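Local structure of alpha-l-arabinofuranosidase domain protein (Thermotoga maritima, 4ATW) at residues N71-N75 and F92-W96; N171-G175 and A209-D213; E337-L343 and R445-E449; K348-L352 and V453-T457. The protein probably hydrolyses terminal alpha-L-arabinofuranosyl linkages in arabinose-containing glycans, as a thermostable arabinofuranosidase. All coordinates share one frame; numbering follows the deposited sequence.

How the contacts relate
From the N terminus, contact 1 comes first, closing the loop between barrel strand 64-67 and the small hairpin that starts with strand 91-93. Contact 2 follows in series, joining the loops after the neighbouring parallel strands 166-169 and 206-209; it touches contact 1, with Asn171 and Met173 against residues of 71-75. Contacts 3 and 4 come later and cross, since their segments alternate along the chain. Contact 3 sets hairpin 334-343 against the loop 445-449, and contact 4 sets helix 345-355 against strand 455-457. Together they tie the end of the barrel to the mixed beta sheet, with contacts 2 and 4 on opposite sides of the chain's centre.

Contact 1: N71-N75 and F92-W96; sequences NFVSN and FDLAW
The ring of Phe72 meets the carboxylate of Asp93 at its edge: Asp93 OD2 lies in the ring plane, and CD1 of Phe72 comes 3.4 Å from CG of Asp93. From this in-plane position the acid faces ring C-H groups rather than the pi cloud, its carboxylate turned 77° against the ring. With its CG anti to the backbone N (chi1 179°), Phe72 sends the ring past its own carbonyl to this place, where it also stacks with His27. The indole of Trp96 is approached obliquely by the Asn71 amide, Asn71 CG lying 3.8 Å from Trp96 CZ2 with the planes 50° apart. The methyl of Ala95 packs on the backbone between them, its CB 3.7 Å from the N of Phe72.

Polar bonds gather round Asn75 and Asp93. Asn75 OD1 accepts from the backbone N of Leu94, although the place of that oxygen is less sure, and Asn75 ND2 gives a weak bond to Asp93 OD1 at 3.4 Å. Asp93 also folds its own loop: OD1 takes the N of Ala95 at 2.8 Å, an Asx turn, and OD2 takes the N of Trp96 at 3.1 Å, both donors lying above the carboxylate plane. Outside the two segments, Glu26 OE2 accepts from Phe72 N and from Trp96 NE1.

Asp93 thus shapes the turn that leaves strand 91-93 while offering its carboxylate to the rim of an aromatic ring. Its negative charge is probably eased by the two backbone N-H groups and the Asn75 amide, and Glu26 joins the two segments through a shared acceptor.

Contact 2: N171-G175 and A209-D213; sequences NEMYG and AVGCD
Tyr174 and Cys212 make the aromatic part of this contact. The CB of Cys212 lies over one face of the ring, 3.6 Å from the centroid of Tyr174 and 25° off the normal, a CH-pi contact. The sulfur joins it over the same face: SG of Cys212 is 4.0 Å from the Tyr174 centroid and 16° off the normal, a sulfur-aromatic contact. The opposite face is turned to the backbone O of Glu172, offset toward the rim. Tyr174 holds its CG between its own N and carbonyl carbon (chi1 53°), which stands the ring up from the turn and brings one face round to the cysteine.

Apolar packing falls to Val210, which points into the 171-175 segment. Its CG1 touches the edge of the tyrosine ring, 3.7 Å from Tyr174 CD2, and lies equally near the backbone N of Glu172. The other branch, CG2, faces the backbone N of Asn171 at 4.0 Å and the CG of Met173 at 4.4 Å.

No hydrogen bond crosses between the segments. The backbone bond that matters is internal, Gly175 N to Glu172 O at 2.9 Å, which closes the type I turn presenting Tyr174.

The two loops follow adjacent parallel strands, 166-169 and 206-209, of the eight-stranded (beta/alpha)8 barrel. Around them, Tyr187 of helix 184-196 bonds Val210 N, and Trp217 of helix 215-225 bonds Val210 O and packs on Cys212. Glu172, just beyond strand 166-169, bonds His235 and touches Glu281 of strand 276-284, a setting consistent with the substrate-binding end of such barrels.

Contact 3: E337-L343 and R445-E449; sequences EKDGLIL and RNTME
Leu343 and Asn446 meet where the two backbones run side by side, their CA atoms 6.6 Å apart; the closest CA pair, Ile342 and Met448, stands at 6.0 Å, and the pairing runs in opposite chain directions. No clear hydrogen bond crosses, so the loop 445-449 lies beside the weakly bonded strand 340-343 without a clear sheet pairing. Upstream, a type I turn from Glu337 to Gly340 reverses the chain, with Glu337 N bonded to Gly340 O at 3.2 Å.

Met448 gives the largest single share of the buried surface. Its CG is anti to the backbone N (chi1 -161°), and bends at the next two torsions fold the thioether back over the turn. The sulfur then lies 3.4 Å from the carbonyl O of Leu341, while CE reaches CB of Glu337 at 3.4 Å and sits 3.9 Å from OD1 of Asp339. The backbone of Gly340 lies alongside the sulfur.

At the other end Ile342 turns CG1 anti to its own N (chi1 173°), which lays CD1 3.4 Å from the backbone O of Asn446 and CG1 4.0 Å from the O of Thr447. Replacing the isoleucine with alanine would probably open a gap against the Asn446 and Thr447 backbone and leave the loop less firmly seated on the strand.

Leu341 points the other way, onto helix 51-58, while Asn446 reaches Lys348 of helix 345-355. The contact is therefore chiefly van der Waals in character, with methyl and thioether groups lying against carbonyl oxygens of hairpin and loop.

Contact 4: K348-L352 and V453-T457; sequences KAFEL and VVDIT
Lys348 bends at its second torsion (chi2 -58°) and then runs straight, which carries NZ off the helix toward Asp455. There it makes a salt bridge to Asp455 OD1, long at 3.3 Å and weak as a hydrogen bond. A firmer salt bridge joins the same NZ to Glu351 OE1 at 2.9 Å, through the syn lone pair, so the ammonium links two acids. Asp455 OD1 also accepts from the backbone N of Ile456. Exchanging Lys348 for methionine would probably leave Glu351 and Asp455 facing each other as like charges without their shared mate.

Ile456, its CG1 anti to the carbonyl carbon (chi1 -59°), drives CD1 into the helix: 3.4 Å from Leu352 N, 3.5 Å from Leu352 CB and 3.9 Å from Glu351 CB.

The helix and strand segments run nearly alongside, 27° between directions and 8.6 Å between axes. Strand 455-457 pairs with strand 433-438, whose Leu437 touches both Lys348 and Leu352. Leu352 also packs on Cys476 of strand 475-481, and Ala349 on Cys306 of helix 299-313, the two cysteines of the disulfide that fastens this sheet to the barrel helices.

Contact 1: N71-N75 and F92-W96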
loop_
_atom_site.group_PDB
_atom_site.type_symbol
_atom_site.label_atom_id
_atom_site.label_comp_id
_atom_site.label_asym_id
_atom_site.label_seq_id
_atom_site.Cartn_x
_atom_site.Cartn_y
_atom_site.Cartn_z
ATOM N N ASN A 71 5.529 -13.896 2.088
ATOM C CA ASN A 71 5.999 -15.275 2.163
ATOM C C ASN A 71 7.527 -15.472 2.037
ATOM O O ASN A 71 8.147 -16.205 2.790
ATOM C CB ASN A 71 5.247 -16.080 1.130
ATOM C CG ASN A 71 3.773 -15.794 1.152
ATOM O OD1 ASN A 71 3.341 -14.637 1.075
ATOM N ND2 ASN A 71 2.987 -16.830 1.234
ATOM N N PHE A 72 8.149 -14.806 1.098
ATOM C CA PHE A 72 9.585 -14.932 0.938
ATOM C C PHE A 72 10.341 -14.787 2.261
ATOM O O PHE A 72 11.010 -15.697 2.714
ATOM C CB PHE A 72 10.062 -13.865 -0.057
ATOM C CG PHE A 72 11.548 -13.854 -0.306
ATOM C CD1 PHE A 72 12.150 -14.858 -1.039
ATOM C CD2 PHE A 72 12.335 -12.807 0.163
ATOM C CE1 PHE A 72 13.515 -14.822 -1.306
ATOM C CE2 PHE A 72 13.689 -12.765 -0.096
ATOM C CZ PHE A 72 14.283 -13.779 -0.837
ATOM N N VAL A 73 10.213 -13.643 2.893
ATOM C CA VAL A 73 10.943 -13.361 4.114
ATOM C C VAL A 73 10.967 -14.440 5.163
ATOM O O VAL A 73 11.886 -14.498 5.960
ATOM C CB VAL A 73 10.472 -11.992 4.789
ATOM C CG1 VAL A 73 9.059 -12.077 5.352
ATOM C CG2 VAL A 73 11.438 -11.613 5.871
ATOM N N SER A 74 9.986 -15.310 5.177
ATOM C CA SER A 74 9.994 -16.308 6.211
ATOM C C SER A 74 11.075 -17.378 6.091
ATOM O O SER A 74 11.106 -18.309 6.885
ATOM C CB SER A 74 8.616 -16.934 6.340
ATOM O OG SER A 74 7.717 -15.958 6.814
ATOM N N ASN A 75 11.956 -17.293 5.105
ATOM C CA ASN A 75 13.036 -18.271 5.057
ATOM C C ASN A 75 14.253 -17.559 4.525
ATOM O O ASN A 75 15.195 -18.203 4.077
ATOM C CB ASN A 75 12.687 -19.496 4.197
ATOM C CG ASN A 75 12.724 -19.217 2.709
ATOM O OD1 ASN A 75 12.739 -20.158 1.912
ATOM N ND2 ASN A 75 12.729 -17.933 2.318
ATOM N N PHE A 92 17.953 -21.329 -2.202
ATOM C CA PHE A 92 16.703 -21.712 -2.838
ATOM C C PHE A 92 15.519 -21.259 -1.964
ATOM O O PHE A 92 15.319 -21.760 -0.853
ATOM C CB PHE A 92 16.612 -23.217 -2.996
ATOM C CG PHE A 92 15.269 -23.696 -3.478
ATOM C CD1 PHE A 92 14.937 -23.634 -4.841
ATOM C CD2 PHE A 92 14.338 -24.227 -2.580
ATOM C CE1 PHE A 92 13.691 -24.100 -5.314
ATOM C CE2 PHE A 92 13.088 -24.700 -3.034
ATOM C CZ PHE A 92 12.767 -24.637 -4.407
ATOM N N ASP A 93 14.730 -20.332 -2.488
ATOM C CA ASP A 93 13.588 -19.808 -1.794
ATOM C C ASP A 93 12.432 -20.795 -1.800
ATOM O O ASP A 93 11.940 -21.161 -2.860
ATOM C CB ASP A 93 13.168 -18.518 -2.454
ATOM C CG ASP A 93 11.793 -18.084 -2.045
ATOM O OD1 ASP A 93 11.448 -18.225 -0.847
ATOM O OD2 ASP A 93 11.068 -17.577 -2.934
ATOM N N LEU A 94 11.993 -21.220 -0.616
ATOM C CA LEU A 94 10.913 -22.156 -0.532
ATOM C C LEU A 94 9.601 -21.484 -0.856
ATOM O O LEU A 94 8.693 -22.092 -1.400
ATOM C CB LEU A 94 10.824 -22.753 0.843
ATOM C CG LEU A 94 11.928 -23.690 1.258
ATOM C CD1 LEU A 94 13.155 -22.892 1.743
ATOM C CD2 LEU A 94 11.416 -24.481 2.422
ATOM N N ALA A 95 9.491 -20.216 -0.564
ATOM C CA ALA A 95 8.235 -19.566 -0.810
ATOM C C ALA A 95 7.746 -19.715 -2.233
ATOM O O ALA A 95 6.706 -20.338 -2.467
ATOM C CB ALA A 95 8.320 -18.129 -0.451
ATOM N N TRP A 96 8.481 -19.171 -3.199
ATOM C CA TRP A 96 8.034 -19.241 -4.576
ATOM C C TRP A 96 8.858 -20.186 -5.411
ATOM O O TRP A 96 8.731 -20.244 -6.623
ATOM C CB TRP A 96 8.019 -17.846 -5.161
ATOM C CG TRP A 96 7.271 -16.914 -4.276
ATOM C CD1 TRP A 96 7.800 -16.010 -3.403
ATOM C CD2 TRP A 96 5.859 -16.877 -4.081
ATOM N NE1 TRP A 96 6.802 -15.418 -2.670
ATOM C CE2 TRP A 96 5.601 -15.935 -3.069
ATOM C CE3 TRP A 96 4.788 -17.554 -4.657
ATOM C CZ2 TRP A 96 4.317 -15.658 -2.621
ATOM C CZ3 TRP A 96 3.521 -17.282 -4.216
ATOM C CH2 TRP A 96 3.292 -16.345 -3.208
#

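Contact 2: N171-G175 and A209-D213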
loop_
_atom_site.group_PDB
_atom_site.type_symbol
_atom_site.label_atom_id
_atom_site.label_comp_id
_atom_site.label_asym_id
_atom_site.label_seq_id
_atom_site.Cartn_x
_atom_site.Cartn_y
_atom_site.Cartn_z
ATOM N N ASN A 171 5.730 -12.295 9.102
ATOM C CA ASN A 171 4.817 -12.185 7.984
ATOM C C ASN A 171 3.818 -13.319 7.979
ATOM O O ASN A 171 4.192 -14.482 8.004
ATOM C CB ASN A 171 5.582 -12.220 6.661
ATOM C CG ASN A 171 4.667 -12.139 5.461
ATOM O OD1 ASN A 171 4.197 -11.038 5.066
ATOM N ND2 ASN A 171 4.381 -13.315 4.872
ATOM N N GLU A 172 2.546 -12.953 7.945
ATOM C CA GLU A 172 1.446 -13.906 7.892
ATOM C C GLU A 172 1.781 -15.173 8.662
ATOM O O GLU A 172 1.464 -16.284 8.221
ATOM C CB GLU A 172 1.080 -14.281 6.428
ATOM C CG GLU A 172 0.615 -13.118 5.537
ATOM C CD GLU A 172 0.003 -13.568 4.208
ATOM O OE1 GLU A 172 0.541 -14.499 3.557
ATOM O OE2 GLU A 172 -1.022 -12.964 3.810
ATOM N N MET A 173 2.404 -15.013 9.819
ATOM C CA MET A 173 2.788 -16.154 10.633
ATOM C C MET A 173 1.673 -17.151 10.957
ATOM O O MET A 173 1.936 -18.280 11.390
ATOM C CB MET A 173 3.419 -15.653 11.919
ATOM C CG MET A 173 4.781 -15.111 11.689
ATOM S SD MET A 173 5.694 -16.358 10.819
ATOM C CE MET A 173 6.788 -15.277 9.793
ATOM N N TYR A 174 0.430 -16.728 10.726
ATOM C CA TYR A 174 -0.737 -17.544 11.032
ATOM C C TYR A 174 -0.950 -18.648 10.011
ATOM O O TYR A 174 -1.414 -19.736 10.356
ATOM C CB TYR A 174 -1.984 -16.648 11.112
ATOM C CG TYR A 174 -2.215 -15.759 9.908
ATOM C CD1 TYR A 174 -2.827 -16.248 8.753
ATOM C CD2 TYR A 174 -1.808 -14.445 9.904
ATOM C CE1 TYR A 174 -3.026 -15.451 7.603
ATOM C CE2 TYR A 174 -2.005 -13.634 8.765
ATOM C CZ TYR A 174 -2.615 -14.156 7.612
ATOM O OH TYR A 174 -2.783 -13.391 6.472
ATOM N N GLY A 175 -0.560 -18.349 8.762
ATOM C CA GLY A 175 -0.744 -19.237 7.610
ATOM C C GLY A 175 -0.005 -20.551 7.491
ATOM O O GLY A 175 1.210 -20.600 7.606
ATOM N N ALA A 209 2.809 -5.816 13.958
ATOM C CA ALA A 209 2.585 -7.222 14.316
ATOM C C ALA A 209 1.605 -7.859 13.371
ATOM O O ALA A 209 0.734 -7.214 12.850
ATOM C CB ALA A 209 2.083 -7.327 15.731
ATOM N N VAL A 210 1.755 -9.141 13.147
ATOM C CA VAL A 210 0.892 -9.818 12.238
ATOM C C VAL A 210 -0.501 -9.971 12.747
ATOM O O VAL A 210 -0.728 -10.600 13.779
ATOM C CB VAL A 210 1.375 -11.186 11.960
ATOM C CG1 VAL A 210 0.550 -11.771 10.816
ATOM C CG2 VAL A 210 2.842 -11.139 11.634
ATOM N N GLY A 211 -1.437 -9.403 12.010
ATOM C CA GLY A 211 -2.820 -9.512 12.382
ATOM C C GLY A 211 -3.480 -10.201 11.226
ATOM O O GLY A 211 -2.855 -10.368 10.181
ATOM N N CYS A 212 -4.725 -10.614 11.384
ATOM C CA CYS A 212 -5.395 -11.264 10.279
ATOM C C CYS A 212 -6.905 -11.333 10.543
ATOM O O CYS A 212 -7.402 -10.555 11.329
ATOM C CB CYS A 212 -4.808 -12.649 10.035
ATOM S SG CYS A 212 -5.459 -13.790 11.153
ATOM N N ASP A 213 -7.624 -12.246 9.891
ATOM C CA ASP A 213 -9.055 -12.304 10.043
ATOM C C ASP A 213 -9.593 -13.107 11.212
ATOM O O ASP A 213 -10.792 -13.072 11.500
ATOM C CB ASP A 213 -9.689 -12.767 8.741
ATOM C CG ASP A 213 -9.916 -11.626 7.789
ATOM O OD1 ASP A 213 -10.485 -10.603 8.252
ATOM O OD2 ASP A 213 -9.540 -11.743 6.595
#

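Contact 3: E337-L343 and R445-E449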
loop_
_atom_site.group_PDB
_atom_site.type_symbol
_atom_site.label_atom_id
_atom_site.label_comp_id
_atom_site.label_asym_id
_atom_site.label_seq_id
_atom_site.Cartn_x
_atom_site.Cartn_y
_atom_site.Cartn_z
ATOM N N GLU A 337 8.781 -5.621 -18.871
ATOM C CA GLU A 337 9.170 -6.519 -19.936
ATOM C C GLU A 337 10.635 -6.178 -20.212
ATOM O O GLU A 337 11.073 -5.068 -19.925
ATOM C CB GLU A 337 8.319 -6.294 -21.165
ATOM C CG GLU A 337 7.965 -7.573 -21.838
ATOM C CD GLU A 337 6.893 -8.319 -21.095
ATOM O OE1 GLU A 337 5.807 -7.741 -20.866
ATOM O OE2 GLU A 337 7.133 -9.492 -20.749
ATOM N N LYS A 338 11.382 -7.151 -20.730
ATOM C CA LYS A 338 12.800 -7.012 -21.051
ATOM C C LYS A 338 13.134 -5.708 -21.771
ATOM O O LYS A 338 14.242 -5.182 -21.626
ATOM C CB LYS A 338 13.218 -8.185 -21.926
ATOM C CG LYS A 338 12.044 -8.703 -22.786
ATOM C CD LYS A 338 12.465 -9.450 -24.066
ATOM C CE LYS A 338 13.035 -8.511 -25.116
ATOM N NZ LYS A 338 13.448 -9.224 -26.365
ATOM N N ASP A 339 12.169 -5.182 -22.530
ATOM C CA ASP A 339 12.345 -3.955 -23.323
ATOM C C ASP A 339 11.377 -2.776 -23.073
ATOM O O ASP A 339 11.357 -1.807 -23.842
ATOM C CB ASP A 339 12.262 -4.311 -24.806
ATOM C CG ASP A 339 10.934 -4.941 -25.180
ATOM O OD1 ASP A 339 9.947 -4.729 -24.454
ATOM O OD2 ASP A 339 10.866 -5.639 -26.206
ATOM N N GLY A 340 10.571 -2.838 -22.023
ATOM C CA GLY A 340 9.646 -1.751 -21.793
ATOM C C GLY A 340 8.936 -1.777 -20.470
ATOM O O GLY A 340 9.231 -2.559 -19.566
ATOM N N LEU A 341 7.961 -0.898 -20.387
ATOM C CA LEU A 341 7.165 -0.705 -19.197
ATOM C C LEU A 341 5.748 -0.574 -19.715
ATOM O O LEU A 341 5.544 -0.505 -20.915
ATOM C CB LEU A 341 7.287 0.744 -18.805
ATOM C CG LEU A 341 7.374 1.090 -17.350
ATOM C CD1 LEU A 341 8.323 0.137 -16.667
ATOM C CD2 LEU A 341 7.842 2.532 -17.252
ATOM N N ILE A 342 4.786 -0.524 -18.797
ATOM C CA ILE A 342 3.344 -0.378 -19.060
ATOM C C ILE A 342 2.709 -0.140 -17.694
ATOM O O ILE A 342 2.996 -0.848 -16.720
ATOM C CB ILE A 342 2.858 -1.762 -19.658
ATOM C CG1 ILE A 342 1.335 -1.784 -19.817
ATOM C CG2 ILE A 342 3.259 -2.897 -18.812
ATOM C CD1 ILE A 342 0.530 -1.904 -18.558
ATOM N N LEU A 343 1.862 0.880 -17.616
ATOM C CA LEU A 343 1.215 1.223 -16.364
ATOM C C LEU A 343 -0.224 0.718 -16.367
ATOM O O LEU A 343 -1.001 1.058 -17.255
ATOM C CB LEU A 343 1.260 2.740 -16.180
ATOM C CG LEU A 343 2.625 3.311 -16.604
ATOM C CD1 LEU A 343 2.776 4.747 -16.197
ATOM C CD2 LEU A 343 3.709 2.532 -15.939
ATOM N N ARG A 445 -7.525 -1.608 -20.571
ATOM C CA ARG A 445 -6.238 -1.806 -19.936
ATOM C C ARG A 445 -5.163 -1.307 -20.890
ATOM O O ARG A 445 -5.372 -1.264 -22.104
ATOM C CB ARG A 445 -6.043 -3.285 -19.570
ATOM C CG ARG A 445 -6.403 -4.269 -20.665
ATOM C CD ARG A 445 -6.687 -5.674 -20.111
ATOM N NE ARG A 445 -5.663 -6.122 -19.166
ATOM C CZ ARG A 445 -4.362 -6.224 -19.445
ATOM N NH1 ARG A 445 -3.908 -5.904 -20.653
ATOM N NH2 ARG A 445 -3.508 -6.641 -18.514
ATOM N N ASN A 446 -4.027 -0.884 -20.344
ATOM C CA ASN A 446 -2.940 -0.368 -21.175
ATOM C C ASN A 446 -2.054 -1.480 -21.659
ATOM O O ASN A 446 -1.837 -2.450 -20.944
ATOM C CB ASN A 446 -2.088 0.640 -20.400
ATOM C CG ASN A 446 -2.855 1.891 -20.053
ATOM O OD1 ASN A 446 -2.304 2.846 -19.506
ATOM N ND2 ASN A 446 -4.140 1.896 -20.378
ATOM N N THR A 447 -1.541 -1.340 -22.876
ATOM C CA THR A 447 -0.657 -2.352 -23.438
ATOM C C THR A 447 0.665 -1.727 -23.804
ATOM O O THR A 447 0.877 -0.531 -23.578
ATOM C CB THR A 447 -1.254 -2.987 -24.686
ATOM O OG1 THR A 447 -1.406 -1.993 -25.718
ATOM C CG2 THR A 447 -2.604 -3.583 -24.346
ATOM N N MET A 448 1.558 -2.540 -24.357
ATOM C CA MET A 448 2.856 -2.039 -24.763
ATOM C C MET A 448 2.674 -1.027 -25.920
ATOM O O MET A 448 3.403 -0.035 -26.022
ATOM C CB MET A 448 3.727 -3.211 -25.192
ATOM C CG MET A 448 5.212 -2.899 -25.201
ATOM S SD MET A 448 5.903 -2.606 -23.573
ATOM C CE MET A 448 6.301 -4.316 -23.070
ATOM N N GLU A 449 1.676 -1.274 -26.770
ATOM C CA GLU A 449 1.377 -0.396 -27.911
ATOM C C GLU A 449 0.341 0.703 -27.654
ATOM O O GLU A 449 0.241 1.661 -28.425
ATOM C CB GLU A 449 0.912 -1.226 -29.111
ATOM C CG GLU A 449 2.050 -1.763 -29.972
ATOM C CD GLU A 449 1.795 -1.566 -31.465
ATOM O OE1 GLU A 449 1.668 -0.400 -31.904
ATOM O OE2 GLU A 449 1.721 -2.575 -32.198
#

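Contact 4: K348-L352 and V453-T457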
loop_
_atom_site.group_PDB
_atom_site.type_symbol
_atom_site.label_atom_id
_atom_site.label_comp_id
_atom_site.label_asym_id
_atom_site.label_seq_id
_atom_site.Cartn_x
_atom_site.Cartn_y
_atom_site.Cartn_z
ATOM N N LYS A 348 -2.283 3.901 -12.303
ATOM C CA LYS A 348 -2.905 5.173 -12.595
ATOM C C LYS A 348 -3.615 5.752 -11.385
ATOM O O LYS A 348 -3.426 6.935 -11.060
ATOM C CB LYS A 348 -3.872 5.022 -13.765
ATOM C CG LYS A 348 -3.160 4.788 -15.092
ATOM C CD LYS A 348 -2.171 5.927 -15.430
ATOM C CE LYS A 348 -1.379 5.697 -16.735
ATOM N NZ LYS A 348 -0.407 6.802 -16.987
ATOM N N ALA A 349 -4.407 4.921 -10.701
ATOM C CA ALA A 349 -5.148 5.386 -9.528
ATOM C C ALA A 349 -4.221 6.128 -8.578
ATOM O O ALA A 349 -4.572 7.176 -8.013
ATOM C CB ALA A 349 -5.809 4.230 -8.822
ATOM N N PHE A 350 -3.026 5.596 -8.396
ATOM C CA PHE A 350 -2.103 6.286 -7.524
ATOM C C PHE A 350 -1.598 7.566 -8.180
ATOM O O PHE A 350 -1.510 8.605 -7.524
ATOM C CB PHE A 350 -0.925 5.401 -7.168
ATOM C CG PHE A 350 -1.198 4.473 -6.041
ATOM C CD1 PHE A 350 -2.001 3.362 -6.215
ATOM C CD2 PHE A 350 -0.629 4.700 -4.798
ATOM C CE1 PHE A 350 -2.227 2.492 -5.158
ATOM C CE2 PHE A 350 -0.853 3.822 -3.735
ATOM C CZ PHE A 350 -1.647 2.725 -3.916
ATOM N N GLU A 351 -1.279 7.500 -9.473
ATOM C CA GLU A 351 -0.775 8.681 -10.177
ATOM C C GLU A 351 -1.728 9.841 -9.927
ATOM O O GLU A 351 -1.312 10.982 -9.630
ATOM C CB GLU A 351 -0.669 8.428 -11.686
ATOM C CG GLU A 351 0.414 9.263 -12.336
ATOM C CD GLU A 351 0.408 9.185 -13.858
ATOM O OE1 GLU A 351 0.070 8.115 -14.420
ATOM O OE2 GLU A 351 0.764 10.204 -14.494
ATOM N N LEU A 352 -3.020 9.524 -10.017
ATOM C CA LEU A 352 -4.047 10.528 -9.829
ATOM C C LEU A 352 -4.155 11.042 -8.412
ATOM O O LEU A 352 -4.023 12.243 -8.172
ATOM C CB LEU A 352 -5.393 9.978 -10.257
ATOM C CG LEU A 352 -6.579 10.895 -9.999
ATOM C CD1 LEU A 352 -6.393 12.192 -10.718
ATOM C CD2 LEU A 352 -7.830 10.176 -10.461
ATOM N N VAL A 453 -4.646 3.810 -23.097
ATOM C CA VAL A 453 -6.081 3.497 -23.154
ATOM C C VAL A 453 -6.794 4.044 -21.904
ATOM O O VAL A 453 -7.801 4.751 -22.003
ATOM C CB VAL A 453 -6.315 1.967 -23.241
ATOM C CG1 VAL A 453 -7.800 1.666 -23.155
ATOM C CG2 VAL A 453 -5.737 1.424 -24.540
ATOM N N VAL A 454 -6.253 3.698 -20.735
ATOM C CA VAL A 454 -6.763 4.153 -19.440
ATOM C C VAL A 454 -5.763 5.207 -18.941
ATOM O O VAL A 454 -4.591 4.888 -18.718
ATOM C CB VAL A 454 -6.837 2.970 -18.427
ATOM C CG1 VAL A 454 -7.329 3.466 -17.077
ATOM C CG2 VAL A 454 -7.761 1.874 -18.964
ATOM N N ASP A 455 -6.201 6.456 -18.774
ATOM C CA ASP A 455 -5.269 7.496 -18.347
ATOM C C ASP A 455 -5.943 8.696 -17.677
ATOM O O ASP A 455 -7.176 8.763 -17.592
ATOM C CB ASP A 455 -4.458 7.946 -19.569
ATOM C CG ASP A 455 -3.059 8.390 -19.217
ATOM O OD1 ASP A 455 -2.821 8.736 -18.044
ATOM O OD2 ASP A 455 -2.195 8.403 -20.117
ATOM N N ILE A 456 -5.122 9.632 -17.199
ATOM C CA ILE A 456 -5.598 10.843 -16.534
ATOM C C ILE A 456 -5.636 11.987 -17.519
ATOM O O ILE A 456 -4.707 12.160 -18.310
ATOM C CB ILE A 456 -4.659 11.270 -15.404
ATOM C CG1 ILE A 456 -4.560 10.143 -14.375
ATOM C CG2 ILE A 456 -5.168 12.559 -14.750
ATOM C CD1 ILE A 456 -3.595 10.431 -13.244
ATOM N N THR A 457 -6.693 12.791 -17.450
ATOM C CA THR A 457 -6.862 13.939 -18.363
ATOM C C THR A 457 -7.415 15.188 -17.680
ATOM O O THR A 457 -8.450 15.142 -17.000
ATOM C CB THR A 457 -7.819 13.569 -19.477
ATOM O OG1 THR A 457 -9.076 13.197 -18.888
ATOM C CG2 THR A 457 -7.256 12.369 -20.294
#